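ORF98 PTP-2 (Cydia pomonella granulosis virus, PDB 6I28) probably acts as a protein phosphatase of the dual-specificity family, removing phosphate from tyrosine and from serine or threonine residues. Local coordinates at residues V39-S44 with F86-L91. Residues are numbered along the deposited sequence; the frame is centred on the assembly and turned at random. Where two conformers were deposited one is given.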
loop_
_atom_site.group_PDB
_atom_site.type_symbol
_atom_site.label_atom_id
_atom_site.label_comp_id
_atom_site.label_asym_id
_atom_site.label_seq_id
_atom_site.Cartn_x
_atom_site.Cartn_y
_atom_site.Cartn_z
ATOM N N VAL A 39 -9.995 -7.362 8.677
ATOM C CA VAL A 39 -8.650 -7.056 8.186
ATOM C C VAL A 39 -7.678 -7.946 8.941
ATOM O O VAL A 39 -7.624 -7.901 10.159
ATOM C CB VAL A 39 -8.305 -5.566 8.383
ATOM C CG1 VAL A 39 -6.822 -5.311 8.061
ATOM C CG2 VAL A 39 -9.220 -4.703 7.524
ATOM N N GLY A 40 -6.870 -8.714 8.221
ATOM C CA GLY A 40 -5.974 -9.659 8.854
ATOM C C GLY A 40 -4.587 -9.132 9.130
ATOM O O GLY A 40 -3.857 -9.696 9.965
ATOM N N CYS A 41 -4.202 -8.047 8.476
ATOM C CA CYS A 41 -2.836 -7.541 8.516
ATOM C C CYS A 41 -2.885 -6.045 8.215
ATOM O O CYS A 41 -3.773 -5.557 7.529
ATOM C CB CYS A 41 -2.024 -8.440 7.554
ATOM S SG CYS A 41 -0.709 -7.812 6.701
ATOM N N VAL A 42 -1.955 -5.336 8.803
ATOM C CA VAL A 42 -1.857 -3.895 8.710
ATOM C C VAL A 42 -0.424 -3.529 8.357
ATOM O O VAL A 42 0.514 -4.007 8.984
ATOM C CB VAL A 42 -2.295 -3.218 10.015
ATOM C CG1 VAL A 42 -2.107 -1.738 9.854
ATOM C CG2 VAL A 42 -3.729 -3.544 10.380
ATOM N N VAL A 43 -0.249 -2.675 7.353
ATOM C CA VAL A 43 1.049 -2.093 7.030
ATOM C C VAL A 43 0.950 -0.597 7.323
ATOM O O VAL A 43 0.230 0.146 6.623
ATOM C CB VAL A 43 1.452 -2.325 5.558
ATOM C CG1 VAL A 43 2.763 -1.669 5.207
ATOM C CG2 VAL A 43 1.476 -3.802 5.279
ATOM N N SER A 44 1.783 -0.127 8.186
ATOM C CA SER A 44 1.800 1.269 8.638
ATOM C C SER A 44 3.004 1.942 7.990
ATOM O O SER A 44 4.172 1.636 8.311
ATOM C CB SER A 44 1.885 1.366 10.168
ATOM O OG SER A 44 0.778 0.827 10.864
ATOM N N PHE A 86 6.393 -5.410 -0.861
ATOM C CA PHE A 86 5.684 -6.253 -1.817
ATOM C C PHE A 86 5.613 -7.710 -1.395
ATOM O O PHE A 86 4.537 -8.333 -1.449
ATOM C CB PHE A 86 6.276 -6.158 -3.219
ATOM C CG PHE A 86 5.570 -7.051 -4.215
ATOM C CD1 PHE A 86 4.409 -6.642 -4.840
ATOM C CD2 PHE A 86 5.999 -8.352 -4.423
ATOM C CE1 PHE A 86 3.766 -7.466 -5.680
ATOM C CE2 PHE A 86 5.321 -9.176 -5.260
ATOM C CZ PHE A 86 4.239 -8.690 -5.940
ATOM N N ASN A 87 6.756 -8.272 -0.989
ATOM C CA ASN A 87 6.820 -9.674 -0.602
ATOM C C ASN A 87 6.011 -9.932 0.640
ATOM O O ASN A 87 5.343 -10.967 0.735
ATOM C CB ASN A 87 8.248 -10.070 -0.408
ATOM C CG ASN A 87 8.963 -10.199 -1.698
ATOM O OD1 ASN A 87 8.391 -10.618 -2.682
ATOM N ND2 ASN A 87 10.233 -9.836 -1.710
ATOM N N TYR A 88 5.988 -8.983 1.584
ATOM C CA TYR A 88 5.113 -9.119 2.740
ATOM C C TYR A 88 3.648 -9.198 2.326
ATOM O O TYR A 88 2.896 -10.106 2.724
ATOM C CB TYR A 88 5.344 -7.963 3.678
ATOM C CG TYR A 88 4.548 -8.023 4.943
ATOM C CD1 TYR A 88 4.978 -8.781 6.037
ATOM C CD2 TYR A 88 3.345 -7.344 5.061
ATOM C CE1 TYR A 88 4.237 -8.797 7.167
ATOM C CE2 TYR A 88 2.613 -7.362 6.216
ATOM C CZ TYR A 88 3.066 -8.091 7.287
ATOM O OH TYR A 88 2.265 -8.090 8.412
ATOM N N LEU A 89 3.224 -8.278 1.447
ATOM C CA LEU A 89 1.834 -8.345 1.008
ATOM C C LEU A 89 1.542 -9.675 0.310
ATOM O O LEU A 89 0.512 -10.303 0.555
ATOM C CB LEU A 89 1.582 -7.194 0.059
ATOM C CG LEU A 89 1.602 -5.788 0.707
ATOM C CD1 LEU A 89 1.618 -4.787 -0.476
ATOM C CD2 LEU A 89 0.469 -5.516 1.611
ATOM N N TRP A 90 2.418 -10.083 -0.607
ATOM C CA TRP A 90 2.212 -11.298 -1.385
ATOM C C TRP A 90 2.097 -12.521 -0.459
ATOM O O TRP A 90 1.170 -13.324 -0.595
ATOM C CB TRP A 90 3.332 -11.417 -2.412
ATOM C CG TRP A 90 2.891 -12.334 -3.559
ATOM C CD1 TRP A 90 2.287 -11.945 -4.755
ATOM C CD2 TRP A 90 2.956 -13.731 -3.589
ATOM N NE1 TRP A 90 2.002 -13.024 -5.502
ATOM C CE2 TRP A 90 2.402 -14.147 -4.817
ATOM C CE3 TRP A 90 3.437 -14.689 -2.698
ATOM C CZ2 TRP A 90 2.307 -15.459 -5.166
ATOM C CZ3 TRP A 90 3.342 -15.978 -3.043
ATOM C CH2 TRP A 90 2.780 -16.372 -4.271
ATOM N N LEU A 91 2.925 -12.593 0.573
ATOM C CA LEU A 91 2.897 -13.761 1.432
ATOM C C LEU A 91 1.684 -13.757 2.368
ATOM O O LEU A 91 1.128 -14.839 2.662
ATOM C CB LEU A 91 4.215 -13.848 2.213
ATOM C CG LEU A 91 5.479 -14.041 1.367
ATOM C CD1 LEU A 91 6.756 -13.694 2.162
ATOM C CD2 LEU A 91 5.548 -15.496 0.838
#
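Tyr88 reaches from helix 82-95 to strand 41-46, and its CE2 corner meets both Cys41 and Val43. In the conformer given, one of two deposited for Cys41, SG lies 3.4 Å from Tyr88 CE2. The sulfur approaches the ring obliquely, 4.5 Å from SG to the Tyr88 ring centroid and 66° off the ring normal, a Cys sulfur-aromatic contact in this conformer that is doubtful for the other. Val43 meets the same CE2 atom, also obliquely, with CG2 3.9 Å from Tyr88 CE2, and the two side chains run by one another with opposed headings. The same methyl serves a second neighbour: Val43 CG2 is 4.2 Å from Leu89 CD2, so CG2 is shared by both helix residues. Its placement anti to the carbonyl carbon of Val43 sets CG2 on the Tyr88 and Leu89 side. The CA-CB bond of Tyr88 already points toward the strand. Its OH hydrogen-bonds to the carbonyl oxygen of Gly62, just before strand 64-68, tying down the far end of the ring, while Leu65 of that strand also touches Tyr88. Leu89 extends the apolar layer to Val100 on strand 100-103 and to Leu114 and Tyr118 of helix 110-123. Strand and helix segments run nearly antiparallel (168°), their axes 10.5 Å apart at closest approach. The CB atoms of Cys41 and Val43 lie on the helix side of the strand, that of Val42 on the other. This is helix-on-sheet packing in the hydrophobic core of the dual-specificity phosphatase catalytic domain, where helices cover a central mixed sheet.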